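Local coordinates for protein putative polyketide cyclase (Acidithiobacillus ferrooxidans, PDB 3F9S) that is of unproven function but, as a SnoaL-like member of the NTF2 clan, probably works as a polyketide cyclase or related lyase, at residues V38-G43 against W127-R132; V84-L89 against G112-Y117; A27-I32 against G55-V60; K106-S111 against Y136-Q141. All coordinates share one frame; numbering follows the deposited sequence.

Contact 1: V38-G43 against W127-R132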
loop_
_atom_site.group_PDB
_atom_site.type_symbol
_atom_site.label_atom_id
_atom_site.label_comp_id
_atom_site.label_asym_id
_atom_site.label_seq_id
_atom_site.Cartn_x
_atom_site.Cartn_y
_atom_site.Cartn_z
ATOM N N VAL A 38 4.588 11.615 -8.849
ATOM C CA VAL A 38 4.202 10.235 -8.559
ATOM C C VAL A 38 5.482 9.678 -7.926
ATOM O O VAL A 38 6.394 9.219 -8.601
ATOM C CB VAL A 38 3.789 9.459 -9.800
ATOM C CG1 VAL A 38 3.433 8.027 -9.410
ATOM C CG2 VAL A 38 2.633 10.157 -10.536
ATOM N N LEU A 39 5.550 9.769 -6.613
ATOM C CA LEU A 39 6.751 9.394 -5.880
ATOM C C LEU A 39 6.986 7.898 -5.948
ATOM O O LEU A 39 8.101 7.463 -6.076
ATOM C CB LEU A 39 6.641 9.812 -4.426
ATOM C CG LEU A 39 6.522 11.316 -4.197
ATOM C CD1 LEU A 39 5.959 11.576 -2.787
ATOM C CD2 LEU A 39 7.893 11.951 -4.398
ATOM N N HIS A 40 5.919 7.135 -5.840
ATOM C CA HIS A 40 6.017 5.698 -5.891
ATOM C C HIS A 40 4.642 5.185 -6.239
ATOM O O HIS A 40 3.655 5.598 -5.643
ATOM C CB HIS A 40 6.450 5.194 -4.523
ATOM C CG HIS A 40 6.630 3.718 -4.455
ATOM N ND1 HIS A 40 7.769 3.088 -4.899
ATOM C CD2 HIS A 40 5.831 2.753 -3.946
ATOM C CE1 HIS A 40 7.655 1.786 -4.680
ATOM N NE2 HIS A 40 6.473 1.554 -4.136
ATOM N N ASP A 41 4.581 4.252 -7.178
ATOM C CA ASP A 41 3.309 3.738 -7.642
ATOM C C ASP A 41 3.631 2.610 -8.605
ATOM O O ASP A 41 3.673 2.822 -9.829
ATOM C CB ASP A 41 2.508 4.838 -8.345
ATOM C CG ASP A 41 1.031 4.528 -8.431
ATOM O OD1 ASP A 41 0.593 3.369 -8.245
ATOM O OD2 ASP A 41 0.324 5.494 -8.760
ATOM N N PRO A 42 3.929 1.425 -8.052
ATOM C CA PRO A 42 4.363 0.284 -8.834
ATOM C C PRO A 42 3.596 0.062 -10.115
ATOM O O PRO A 42 2.372 -0.033 -10.096
ATOM C CB PRO A 42 4.196 -0.868 -7.870
ATOM C CG PRO A 42 4.598 -0.231 -6.568
ATOM C CD PRO A 42 3.913 1.087 -6.615
ATOM N N GLY A 43 4.334 0.044 -11.218
ATOM C CA GLY A 43 3.766 -0.169 -12.538
ATOM C C GLY A 43 3.110 1.027 -13.184
ATOM O O GLY A 43 2.712 0.946 -14.359
ATOM N N TRP A 127 2.472 8.429 -2.853
ATOM C CA TRP A 127 3.271 7.237 -2.670
ATOM C C TRP A 127 2.195 6.186 -2.485
ATOM O O TRP A 127 1.460 6.210 -1.502
ATOM C CB TRP A 127 4.126 7.397 -1.437
ATOM C CG TRP A 127 5.226 6.458 -1.359
ATOM C CD1 TRP A 127 6.533 6.727 -1.605
ATOM C CD2 TRP A 127 5.157 5.098 -0.958
ATOM N NE1 TRP A 127 7.283 5.603 -1.394
ATOM C CE2 TRP A 127 6.465 4.587 -0.994
ATOM C CE3 TRP A 127 4.118 4.252 -0.548
ATOM C CZ2 TRP A 127 6.765 3.268 -0.652
ATOM C CZ3 TRP A 127 4.422 2.936 -0.222
ATOM C CH2 TRP A 127 5.732 2.458 -0.286
ATOM N N GLN A 128 2.086 5.266 -3.432
ATOM C CA GLN A 128 0.977 4.346 -3.450
ATOM C C GLN A 128 1.365 2.902 -3.658
ATOM O O GLN A 128 2.350 2.604 -4.309
ATOM C CB GLN A 128 0.064 4.769 -4.589
ATOM C CG GLN A 128 -1.091 3.869 -4.902
ATOM C CD GLN A 128 -2.073 4.607 -5.737
ATOM O OE1 GLN A 128 -2.864 5.347 -5.190
ATOM N NE2 GLN A 128 -1.980 4.484 -7.056
ATOM N N ILE A 129 0.593 2.023 -3.041
ATOM C CA ILE A 129 0.716 0.591 -3.318
ATOM C C ILE A 129 -0.724 0.143 -3.487
ATOM O O ILE A 129 -1.584 0.540 -2.720
ATOM C CB ILE A 129 1.366 -0.196 -2.162
ATOM C CG1 ILE A 129 2.674 0.435 -1.725
ATOM C CG2 ILE A 129 1.549 -1.680 -2.574
ATOM C CD1 ILE A 129 3.796 0.307 -2.688
ATOM N N THR A 130 -0.971 -0.697 -4.480
ATOM C CA THR A 130 -2.289 -1.229 -4.725
ATOM C C THR A 130 -2.151 -2.729 -4.923
ATOM O O THR A 130 -1.086 -3.223 -5.295
ATOM C CB THR A 130 -2.900 -0.635 -5.998
ATOM O OG1 THR A 130 -2.207 -1.146 -7.123
ATOM C CG2 THR A 130 -2.789 0.892 -6.039
ATOM N N ASP A 131 -3.252 -3.436 -4.725
ATOM C CA ASP A 131 -3.288 -4.885 -4.888
ATOM C C ASP A 131 -3.461 -5.263 -6.365
ATOM O O ASP A 131 -4.493 -5.795 -6.791
ATOM C CB ASP A 131 -4.392 -5.487 -4.031
ATOM C CG ASP A 131 -4.407 -6.993 -4.076
ATOM O OD1 ASP A 131 -3.363 -7.602 -4.420
ATOM O OD2 ASP A 131 -5.473 -7.546 -3.748
ATOM N N ARG A 132 -2.420 -4.998 -7.146
ATOM C CA ARG A 132 -2.450 -5.317 -8.558
ATOM C C ARG A 132 -2.477 -6.817 -8.807
ATOM O O ARG A 132 -3.090 -7.264 -9.782
ATOM C CB ARG A 132 -1.262 -4.741 -9.281
ATOM C CG ARG A 132 -1.204 -3.242 -9.245
ATOM C CD ARG A 132 -0.133 -2.793 -10.141
ATOM N NE ARG A 132 1.150 -3.252 -9.616
ATOM C CZ ARG A 132 2.256 -3.393 -10.338
ATOM N NH1 ARG A 132 2.296 -3.127 -11.637
ATOM N NH2 ARG A 132 3.350 -3.802 -9.729
#

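Contact 2: V84-L89 against G112-Y117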
loop_
_atom_site.group_PDB
_atom_site.type_symbol
_atom_site.label_atom_id
_atom_site.label_comp_id
_atom_site.label_asym_id
_atom_site.label_seq_id
_atom_site.Cartn_x
_atom_site.Cartn_y
_atom_site.Cartn_z
ATOM N N VAL A 84 -1.393 12.832 4.193
ATOM C CA VAL A 84 -2.555 12.090 4.626
ATOM C C VAL A 84 -2.497 10.789 3.848
ATOM O O VAL A 84 -2.482 10.798 2.632
ATOM C CB VAL A 84 -3.879 12.781 4.393
ATOM C CG1 VAL A 84 -5.022 11.907 4.963
ATOM C CG2 VAL A 84 -3.877 14.167 5.075
ATOM N N VAL A 85 -2.439 9.692 4.576
ATOM C CA VAL A 85 -2.477 8.371 3.973
ATOM C C VAL A 85 -3.938 7.965 3.876
ATOM O O VAL A 85 -4.674 8.084 4.861
ATOM C CB VAL A 85 -1.730 7.328 4.782
ATOM C CG1 VAL A 85 -1.735 5.990 3.999
ATOM C CG2 VAL A 85 -0.278 7.747 5.075
HETATM N N MSE A 86 -4.357 7.491 2.700
HETATM C CA MSE A 86 -5.698 7.036 2.460
HETATM C C MSE A 86 -5.590 5.559 2.133
HETATM O O MSE A 86 -4.816 5.183 1.258
HETATM C CB MSE A 86 -6.273 7.758 1.243
HETATM C CG MSE A 86 -7.700 7.447 0.947
HETATM SE SE MSE A 86 -7.938 8.397 -0.774
HETATM C CE MSE A 86 -7.362 7.206 -2.069
ATOM N N THR A 87 -6.295 4.738 2.878
ATOM C CA THR A 87 -6.438 3.329 2.540
ATOM C C THR A 87 -7.793 3.264 1.889
ATOM O O THR A 87 -8.711 3.997 2.254
ATOM C CB THR A 87 -6.341 2.419 3.745
ATOM O OG1 THR A 87 -7.244 2.855 4.752
ATOM C CG2 THR A 87 -4.913 2.434 4.290
ATOM N N TRP A 88 -7.928 2.350 0.928
ATOM C CA TRP A 88 -9.134 2.269 0.149
ATOM C C TRP A 88 -9.348 0.920 -0.485
ATOM O O TRP A 88 -8.415 0.134 -0.644
ATOM C CB TRP A 88 -9.124 3.329 -0.952
ATOM C CG TRP A 88 -7.831 3.447 -1.699
ATOM C CD1 TRP A 88 -6.832 4.266 -1.405
ATOM C CD2 TRP A 88 -7.438 2.727 -2.868
ATOM N NE1 TRP A 88 -5.795 4.124 -2.284
ATOM C CE2 TRP A 88 -6.134 3.176 -3.209
ATOM C CE3 TRP A 88 -8.032 1.734 -3.638
ATOM C CZ2 TRP A 88 -5.446 2.706 -4.313
ATOM C CZ3 TRP A 88 -7.344 1.237 -4.745
ATOM C CH2 TRP A 88 -6.050 1.724 -5.067
ATOM N N LEU A 89 -10.619 0.678 -0.768
ATOM C CA LEU A 89 -11.081 -0.437 -1.548
ATOM C C LEU A 89 -11.502 0.217 -2.841
ATOM O O LEU A 89 -11.716 1.430 -2.924
ATOM C CB LEU A 89 -12.259 -1.108 -0.879
ATOM C CG LEU A 89 -11.925 -1.622 0.512
ATOM C CD1 LEU A 89 -13.169 -2.252 1.092
ATOM C CD2 LEU A 89 -10.751 -2.580 0.576
ATOM N N GLY A 112 -5.968 -0.539 -1.800
ATOM C CA GLY A 112 -4.738 0.165 -1.898
ATOM C C GLY A 112 -4.549 1.131 -0.766
ATOM O O GLY A 112 -5.428 1.342 0.054
ATOM N N ALA A 113 -3.333 1.639 -0.722
ATOM C CA ALA A 113 -2.944 2.636 0.247
ATOM C C ALA A 113 -2.180 3.700 -0.506
ATOM O O ALA A 113 -1.309 3.385 -1.314
ATOM C CB ALA A 113 -2.140 2.000 1.343
ATOM N N THR A 114 -2.487 4.959 -0.221
ATOM C CA THR A 114 -1.892 6.056 -0.926
ATOM C C THR A 114 -1.574 7.138 0.052
ATOM O O THR A 114 -2.473 7.617 0.711
ATOM C CB THR A 114 -2.876 6.608 -1.920
ATOM O OG1 THR A 114 -3.348 5.530 -2.716
ATOM C CG2 THR A 114 -2.198 7.630 -2.810
ATOM N N VAL A 115 -0.298 7.465 0.149
ATOM C CA VAL A 115 0.152 8.603 0.938
ATOM C C VAL A 115 -0.004 9.776 -0.005
ATOM O O VAL A 115 0.553 9.768 -1.108
ATOM C CB VAL A 115 1.619 8.527 1.330
ATOM C CG1 VAL A 115 1.953 9.727 2.222
ATOM C CG2 VAL A 115 1.905 7.194 2.069
ATOM N N TYR A 116 -0.736 10.784 0.432
ATOM C CA TYR A 116 -0.915 12.003 -0.332
ATOM C C TYR A 116 -0.189 13.074 0.403
ATOM O O TYR A 116 -0.351 13.179 1.602
ATOM C CB TYR A 116 -2.382 12.390 -0.441
ATOM C CG TYR A 116 -3.022 11.778 -1.626
ATOM C CD1 TYR A 116 -2.703 12.264 -2.899
ATOM C CD2 TYR A 116 -3.913 10.726 -1.515
ATOM C CE1 TYR A 116 -3.254 11.730 -4.020
ATOM C CE2 TYR A 116 -4.482 10.169 -2.649
ATOM C CZ TYR A 116 -4.137 10.676 -3.896
ATOM O OH TYR A 116 -4.682 10.183 -5.045
ATOM N N TYR A 117 0.622 13.827 -0.332
ATOM C CA TYR A 117 1.371 14.927 0.217
ATOM C C TYR A 117 0.659 16.192 -0.174
ATOM O O TYR A 117 0.206 16.326 -1.317
ATOM C CB TYR A 117 2.795 14.898 -0.327
ATOM C CG TYR A 117 3.540 13.756 0.277
ATOM C CD1 TYR A 117 4.075 13.898 1.552
ATOM C CD2 TYR A 117 3.665 12.516 -0.374
ATOM C CE1 TYR A 117 4.756 12.868 2.162
ATOM C CE2 TYR A 117 4.360 11.462 0.248
ATOM C CZ TYR A 117 4.888 11.659 1.508
ATOM O OH TYR A 117 5.598 10.700 2.190
#

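Contact 3: A27-I32 against G55-V60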
loop_
_atom_site.group_PDB
_atom_site.type_symbol
_atom_site.label_atom_id
_atom_site.label_comp_id
_atom_site.label_asym_id
_atom_site.label_seq_id
_atom_site.Cartn_x
_atom_site.Cartn_y
_atom_site.Cartn_z
ATOM N N ALA A 27 -12.024 18.703 -12.269
ATOM C CA ALA A 27 -12.006 19.005 -10.832
ATOM C C ALA A 27 -10.596 18.911 -10.249
ATOM O O ALA A 27 -10.351 19.465 -9.179
ATOM C CB ALA A 27 -12.952 18.109 -10.055
ATOM N N SER A 28 -9.685 18.202 -10.925
ATOM C CA SER A 28 -8.256 18.188 -10.565
ATOM C C SER A 28 -7.687 19.586 -10.375
ATOM O O SER A 28 -6.812 19.781 -9.554
ATOM C CB SER A 28 -7.435 17.491 -11.643
ATOM O OG SER A 28 -7.913 16.172 -11.840
ATOM N N ASP A 29 -8.177 20.550 -11.154
ATOM C CA ASP A 29 -7.780 21.948 -11.005
ATOM C C ASP A 29 -7.938 22.499 -9.588
ATOM O O ASP A 29 -7.199 23.388 -9.214
ATOM C CB ASP A 29 -8.562 22.850 -11.951
ATOM C CG ASP A 29 -8.249 22.603 -13.414
ATOM O OD1 ASP A 29 -7.330 21.831 -13.740
ATOM O OD2 ASP A 29 -8.958 23.193 -14.250
ATOM N N LYS A 30 -8.919 22.009 -8.840
ATOM C CA LYS A 30 -9.175 22.457 -7.478
ATOM C C LYS A 30 -8.262 21.814 -6.453
ATOM O O LYS A 30 -8.115 22.349 -5.357
ATOM C CB LYS A 30 -10.601 22.106 -7.062
ATOM C CG LYS A 30 -11.691 22.675 -7.932
ATOM C CD LYS A 30 -13.083 22.354 -7.385
ATOM C CE LYS A 30 -13.436 20.878 -7.506
ATOM N NZ LYS A 30 -14.846 20.605 -7.104
ATOM N N TYR A 31 -7.675 20.664 -6.791
ATOM C CA TYR A 31 -6.934 19.854 -5.823
ATOM C C TYR A 31 -5.453 19.658 -6.030
ATOM O O TYR A 31 -4.763 19.323 -5.079
ATOM C CB TYR A 31 -7.523 18.447 -5.857
ATOM C CG TYR A 31 -8.985 18.405 -5.562
ATOM C CD1 TYR A 31 -9.448 18.743 -4.301
ATOM C CD2 TYR A 31 -9.911 18.048 -6.546
ATOM C CE1 TYR A 31 -10.798 18.710 -4.008
ATOM C CE2 TYR A 31 -11.274 18.014 -6.267
ATOM C CZ TYR A 31 -11.699 18.324 -4.976
ATOM O OH TYR A 31 -13.021 18.296 -4.642
ATOM N N ILE A 32 -4.989 19.765 -7.270
ATOM C CA ILE A 32 -3.608 19.462 -7.582
ATOM C C ILE A 32 -2.759 20.703 -7.547
ATOM O O ILE A 32 -3.132 21.739 -8.061
ATOM C CB ILE A 32 -3.481 18.718 -8.917
ATOM C CG1 ILE A 32 -4.392 17.486 -8.921
ATOM C CG2 ILE A 32 -2.048 18.274 -9.164
ATOM C CD1 ILE A 32 -4.237 16.522 -7.733
ATOM N N GLY A 55 -0.744 17.349 -17.072
ATOM C CA GLY A 55 -0.154 16.007 -17.069
ATOM C C GLY A 55 -0.879 15.103 -16.097
ATOM O O GLY A 55 -1.155 13.955 -16.422
ATOM N N TYR A 56 -1.188 15.635 -14.919
ATOM C CA TYR A 56 -1.985 14.916 -13.926
ATOM C C TYR A 56 -3.325 14.474 -14.527
ATOM O O TYR A 56 -3.725 13.309 -14.400
ATOM C CB TYR A 56 -2.239 15.793 -12.704
ATOM C CG TYR A 56 -2.971 15.052 -11.647
ATOM C CD1 TYR A 56 -4.367 15.008 -11.650
ATOM C CD2 TYR A 56 -2.287 14.302 -10.706
ATOM C CE1 TYR A 56 -5.044 14.300 -10.734
ATOM C CE2 TYR A 56 -2.978 13.573 -9.769
ATOM C CZ TYR A 56 -4.346 13.584 -9.796
ATOM O OH TYR A 56 -5.004 12.865 -8.867
ATOM N N LYS A 57 -4.005 15.414 -15.185
ATOM C CA LYS A 57 -5.311 15.126 -15.778
ATOM C C LYS A 57 -5.196 14.075 -16.869
ATOM O O LYS A 57 -6.065 13.231 -16.975
ATOM C CB LYS A 57 -5.988 16.396 -16.274
ATOM C CG LYS A 57 -6.482 17.238 -15.135
ATOM C CD LYS A 57 -7.325 18.416 -15.565
ATOM C CE LYS A 57 -6.562 19.555 -16.103
ATOM N NZ LYS A 57 -7.470 20.759 -16.223
ATOM N N GLU A 58 -4.110 14.100 -17.645
ATOM C CA GLU A 58 -3.899 13.077 -18.668
ATOM C C GLU A 58 -3.760 11.712 -18.030
ATOM O O GLU A 58 -4.340 10.748 -18.518
ATOM C CB GLU A 58 -2.692 13.377 -19.563
ATOM C CG GLU A 58 -2.866 14.609 -20.420
ATOM C CD GLU A 58 -4.054 14.574 -21.351
ATOM O OE1 GLU A 58 -4.434 13.485 -21.828
ATOM O OE2 GLU A 58 -4.577 15.666 -21.638
ATOM N N ARG A 59 -3.059 11.641 -16.906
ATOM C CA ARG A 59 -2.917 10.378 -16.211
ATOM C C ARG A 59 -4.269 9.907 -15.701
ATOM O O ARG A 59 -4.583 8.726 -15.811
ATOM C CB ARG A 59 -1.891 10.493 -15.111
ATOM C CG ARG A 59 -1.851 9.330 -14.170
ATOM C CD ARG A 59 -0.710 9.508 -13.257
ATOM N NE ARG A 59 -0.670 8.415 -12.293
ATOM C CZ ARG A 59 -1.457 8.319 -11.228
ATOM N NH1 ARG A 59 -2.358 9.242 -10.929
ATOM N NH2 ARG A 59 -1.322 7.278 -10.420
ATOM N N VAL A 60 -5.066 10.820 -15.158
ATOM C CA VAL A 60 -6.411 10.443 -14.708
ATOM C C VAL A 60 -7.203 9.873 -15.872
ATOM O O VAL A 60 -7.816 8.815 -15.740
ATOM C CB VAL A 60 -7.208 11.592 -14.102
ATOM C CG1 VAL A 60 -8.559 11.037 -13.560
ATOM C CG2 VAL A 60 -6.431 12.251 -12.984
#

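Contact 4: K106-S111 against Y136-Q141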
loop_
_atom_site.group_PDB
_atom_site.type_symbol
_atom_site.label_atom_id
_atom_site.label_comp_id
_atom_site.label_asym_id
_atom_site.label_seq_id
_atom_site.Cartn_x
_atom_site.Cartn_y
_atom_site.Cartn_z
ATOM N N LYS A 106 -17.573 -8.426 -15.377
ATOM C CA LYS A 106 -17.530 -8.845 -13.977
ATOM C C LYS A 106 -16.938 -7.741 -13.113
ATOM O O LYS A 106 -16.176 -6.909 -13.603
ATOM C CB LYS A 106 -16.677 -10.106 -13.818
ATOM N N GLN A 107 -17.289 -7.757 -11.830
ATOM C CA GLN A 107 -16.744 -6.805 -10.855
ATOM C C GLN A 107 -15.304 -7.172 -10.507
ATOM O O GLN A 107 -15.011 -8.326 -10.192
ATOM C CB GLN A 107 -17.582 -6.768 -9.568
ATOM C CG GLN A 107 -18.717 -5.747 -9.592
ATOM C CD GLN A 107 -18.315 -4.420 -8.979
ATOM O OE1 GLN A 107 -18.011 -4.359 -7.783
ATOM N NE2 GLN A 107 -18.356 -3.344 -9.771
ATOM N N ILE A 108 -14.417 -6.187 -10.599
ATOM C CA ILE A 108 -13.022 -6.329 -10.206
ATOM C C ILE A 108 -12.921 -5.548 -8.901
ATOM O O ILE A 108 -13.443 -4.432 -8.803
ATOM C CB ILE A 108 -12.050 -5.745 -11.257
ATOM C CG1 ILE A 108 -12.210 -6.457 -12.600
ATOM C CG2 ILE A 108 -10.596 -5.865 -10.789
ATOM C CD1 ILE A 108 -11.919 -7.956 -12.589
ATOM N N LYS A 109 -12.255 -6.142 -7.914
ATOM C CA LYS A 109 -12.056 -5.529 -6.610
ATOM C C LYS A 109 -10.570 -5.365 -6.344
ATOM O O LYS A 109 -9.766 -6.230 -6.682
ATOM C CB LYS A 109 -12.681 -6.364 -5.508
ATOM C CG LYS A 109 -14.193 -6.376 -5.573
ATOM C CD LYS A 109 -14.797 -6.753 -4.218
ATOM C CE LYS A 109 -16.285 -6.393 -4.138
ATOM N NZ LYS A 109 -16.753 -6.263 -2.719
HETATM N N MSE A 110 -10.209 -4.243 -5.747
HETATM C CA MSE A 110 -8.812 -3.979 -5.437
HETATM C C MSE A 110 -8.801 -3.175 -4.159
HETATM O O MSE A 110 -9.829 -2.652 -3.744
HETATM C CB MSE A 110 -8.159 -3.179 -6.573
HETATM C CG MSE A 110 -6.694 -2.914 -6.362
HETATM SE SE MSE A 110 -5.919 -2.163 -7.870
HETATM C CE MSE A 110 -6.464 -0.524 -7.784
ATOM N N SER A 111 -7.653 -3.147 -3.505
ATOM C CA SER A 111 -7.452 -2.311 -2.335
ATOM C C SER A 111 -6.131 -1.650 -2.497
ATOM O O SER A 111 -5.286 -2.101 -3.260
ATOM C CB SER A 111 -7.497 -3.107 -1.037
ATOM O OG SER A 111 -6.565 -4.158 -1.064
ATOM N N TYR A 136 -5.007 -8.877 -11.199
ATOM C CA TYR A 136 -4.377 -9.788 -12.173
ATOM C C TYR A 136 -4.982 -11.184 -12.041
ATOM O O TYR A 136 -5.428 -11.761 -13.034
ATOM C CB TYR A 136 -2.855 -9.761 -11.929
ATOM C CG TYR A 136 -1.982 -10.659 -12.767
ATOM C CD1 TYR A 136 -1.829 -12.011 -12.446
ATOM C CD2 TYR A 136 -1.218 -10.135 -13.816
ATOM C CE1 TYR A 136 -0.992 -12.837 -13.192
ATOM C CE2 TYR A 136 -0.372 -10.953 -14.562
ATOM C CZ TYR A 136 -0.259 -12.299 -14.236
ATOM O OH TYR A 136 0.556 -13.101 -15.000
ATOM N N GLN A 137 -5.052 -11.685 -10.809
ATOM C CA GLN A 137 -5.665 -12.981 -10.492
ATOM C C GLN A 137 -7.156 -13.067 -10.840
ATOM O O GLN A 137 -7.611 -14.076 -11.393
ATOM C CB GLN A 137 -5.497 -13.299 -9.004
ATOM C CG GLN A 137 -4.073 -13.664 -8.613
ATOM C CD GLN A 137 -3.895 -13.784 -7.111
ATOM O OE1 GLN A 137 -4.745 -13.353 -6.336
ATOM N NE2 GLN A 137 -2.777 -14.363 -6.693
ATOM N N GLN A 138 -7.904 -12.026 -10.484
ATOM C CA GLN A 138 -9.340 -11.947 -10.785
ATOM C C GLN A 138 -9.620 -11.928 -12.288
ATOM O O GLN A 138 -10.587 -12.550 -12.740
ATOM C CB GLN A 138 -9.971 -10.712 -10.157
ATOM C CG GLN A 138 -10.044 -10.730 -8.645
ATOM C CD GLN A 138 -10.371 -9.348 -8.134
ATOM O OE1 GLN A 138 -11.377 -8.762 -8.534
ATOM N NE2 GLN A 138 -9.527 -8.809 -7.268
ATOM N N LEU A 139 -8.791 -11.210 -13.042
ATOM C CA LEU A 139 -8.884 -11.193 -14.508
ATOM C C LEU A 139 -8.600 -12.576 -15.091
ATOM O O LEU A 139 -9.210 -12.932 -16.102
ATOM C CB LEU A 139 -7.932 -10.160 -15.119
ATOM C CG LEU A 139 -8.245 -8.689 -14.855
ATOM C CD1 LEU A 139 -7.063 -7.836 -15.264
ATOM C CD2 LEU A 139 -9.517 -8.241 -15.566
ATOM N N ARG A 140 -7.696 -13.336 -14.458
ATOM C CA ARG A 140 -7.409 -14.723 -14.852
ATOM C C ARG A 140 -8.642 -15.590 -14.664
ATOM O O ARG A 140 -8.982 -16.350 -15.577
ATOM C CB ARG A 140 -6.216 -15.371 -14.102
ATOM C CG ARG A 140 -4.797 -14.748 -14.258
ATOM C CD ARG A 140 -4.590 -14.331 -15.678
ATOM N NE ARG A 140 -3.240 -14.063 -16.185
ATOM C CZ ARG A 140 -2.656 -12.870 -16.360
ATOM N NH1 ARG A 140 -3.219 -11.719 -15.968
ATOM N NH2 ARG A 140 -1.443 -12.835 -16.920
ATOM N N GLN A 141 -9.304 -15.479 -13.510
ATOM C CA GLN A 141 -10.544 -16.235 -13.256
ATOM C C GLN A 141 -11.724 -15.813 -14.146
ATOM O O GLN A 141 -12.574 -16.647 -14.456
ATOM C CB GLN A 141 -10.930 -16.235 -11.770
ATOM C CG GLN A 141 -10.079 -17.199 -10.952
ATOM C CD GLN A 141 -10.492 -17.284 -9.495
ATOM O OE1 GLN A 141 -10.805 -16.269 -8.862
ATOM N NE2 GLN A 141 -10.460 -18.496 -8.941
#

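Contact 1: V38-G43 against W127-R132
Strand 38-40 meets strand 127-130 through one parallel bridge, His40 with Trp127, made by the bond from Gln128 N to His40 O (2.7 Å), and the two directions diverge by 58°. Side by side and pointing the same way, the His40 and Trp127 side chains form an offset stack: the imidazole lies over the six-membered ring with centroids 4.2 Å apart and planes at 19°. His40 CB sits over the five-membered ring, a CH-pi contact 3.3 Å from its centroid. His40 CG is anti to the backbone N (chi1 -178°), 3.6 Å from Trp127 CE2, while Ile129 CD1 touches the imidazole edge 3.3 Å from His40 NE2. Asp41 and Gln128 also run alongside each other, carboxylate and amide planes nearly perpendicular. Gln128 NE2 donates to Asp41 OD1 (3.0 Å) from above the carboxylate plane, and Gln128 OE1 turns to Thr114. Further on, Pro42 O lies over the centre of the Arg132 guanidinium, 3.4 Å from Arg132 CZ. Asp41 OD2 is held by His126 and, in a salt bridge, by Arg59. His40 NE2 bonds Ser111 of the second subunit and Arg132 pairs with Asp131 there, so side chains that pack within the subunit also carry polar bonds to the second one.

Contact 2: V84-L89 against G112-Y117
An antiparallel pair in the curved sheet of the NTF2-like fold joins strand 84-89 to strand 112-117, with Trp88 lying across Gly112 at one end. Gly112 CA, at a position without a side chain, sits 3.5 Å from the centroid of the indole six-membered ring, a CH-pi contact over its face. Trp88 CG lies between the backbone N and the carbonyl carbon (chi1 45°), 3.6 Å from Gly112 O. In the ring plane, Trp88 NE1 donates to Thr114 OG1 at 2.9 Å, nearly straight at 164°, and Thr114 OG1 is also bonded to Gln128. An alanine in place of Trp88 would probably leave Thr114 OG1 without this donor and open a gap over Gly112. Six backbone bonds tie three hydrogen-bonded pairs, Met86 N to Thr114 O (2.7 Å) among them. In this fold a helix packs against the sheet, and here helix 8-21 lies on the face of Val84, Met86 and Tyr116, where selenomethionine Met86 CE approaches the edge of the phenol at Tyr116 CE2 (4.2 Å). On the other face, Val85 CG2 meets Val115 CG2 at 3.8 Å and Thr87 CG2 reaches Ala113 CB at 4.1 Å; Ala113 packs on Ala113 of the second subunit.

Contact 3: A27-I32 against G55-V60
Ile32 lies over the ring of Tyr56, the two side chains crossing at about a right angle. Ile32 CG1 stands above the ring centre, a CH-pi contact 3.7 Å from the centroid, and Ile32 CD1 comes 3.6 Å from Tyr56 CZ. The CB of Tyr56 points toward segment 27-32, and its CG is anti to the backbone N (chi1 -176°). At the ring edge, near its plane, Ser28 OG approaches Tyr56 CE1 at 3.6 Å, a packing contact; the hydroxyl is hydrogen-bonded to Ile25 O. Ser28 CB rests against Lys57 CG (3.6 Å), the start of a chain that bends at chi3 before its ammonium reaches Asp29. There Lys57 NZ forms a salt bridge with Asp29 OD1 at 2.7 Å, approaching on the syn side of the carboxylate; Glu26 is a second acidic partner of the same ammonium. The contact therefore grades from the buried Ile32-Tyr56 pair to a charged pair at the exposed side. Beyond this first shell, Ser28 O accepts from both Tyr31 N and Ile32 N, bonds that fix the backbone from which Ser28 and Ile32 project. Phe15 touches Tyr56 and Leu123 touches Ile32, so the contact joins helix 53-66 to the short, weakly bonded helix 28-31, with helix 8-21 and strand 122-130 alongside.

Contact 4: K106-S111 against Y136-Q141
Gln138 reaches from helix 136-141 to the strand, where its carboxamide grips both backbone polar atoms, N and O, of Lys109. Lys109 N donates to Gln138 OE1 at 2.8 Å, in the carbonyl plane and on a lone pair, with an angle of 172° at the hydrogen. Gln138 NE2 returns a bond to Lys109 O at 2.7 Å, again on a lone pair. The two bonds together hold the carboxamide in line with the Lys109 backbone and fix its rotation. Gln138 CG is anti to the carbonyl carbon (chi1 -68°), and the extended chain beyond it brings the carboxamide to the strand. A leucine in its place would probably leave Lys109 N and Lys109 O without these mates. Beside this close polar pairing, the buried part is apolar: Ile108 CD1 meets Leu139 CD2 at 3.8 Å, the side chains crossing at about a right angle, with His94 touching both residues. On the looser solvent side, Lys109 brings only CB near Gln138 OE1 (4.1 Å), and the rest of its exposed chain leads away. Strand and helix run nearly antiparallel, their axes 8.5 Å apart, an arrangement in which the C-terminal helix 132-142 packs along the N-terminal end of strand 107-118 in the NTF2-like sheet.

Contacts 1, 2 and 4 share the mixed sheet: strand 107-118 serves both contact 2 and contact 4, and its neighbour 122-130 carries one side of contact 1. Contact 3 stands apart, its centre about 17 Å from those of contacts 1 and 2 and about 26 Å from that of contact 4, on the opposite side of the chain's centre. Along the chain, contact 3 closes before contact 2 opens, contact 2 is nested within the loop closed by contact 1, and contact 4 crosses both. The Asp41-Arg59 salt bridge joins contacts 1 and 3. Contacts 1, 2 and 4 all reach the second subunit, so sheet pairing and dimer assembly are built from the same strands.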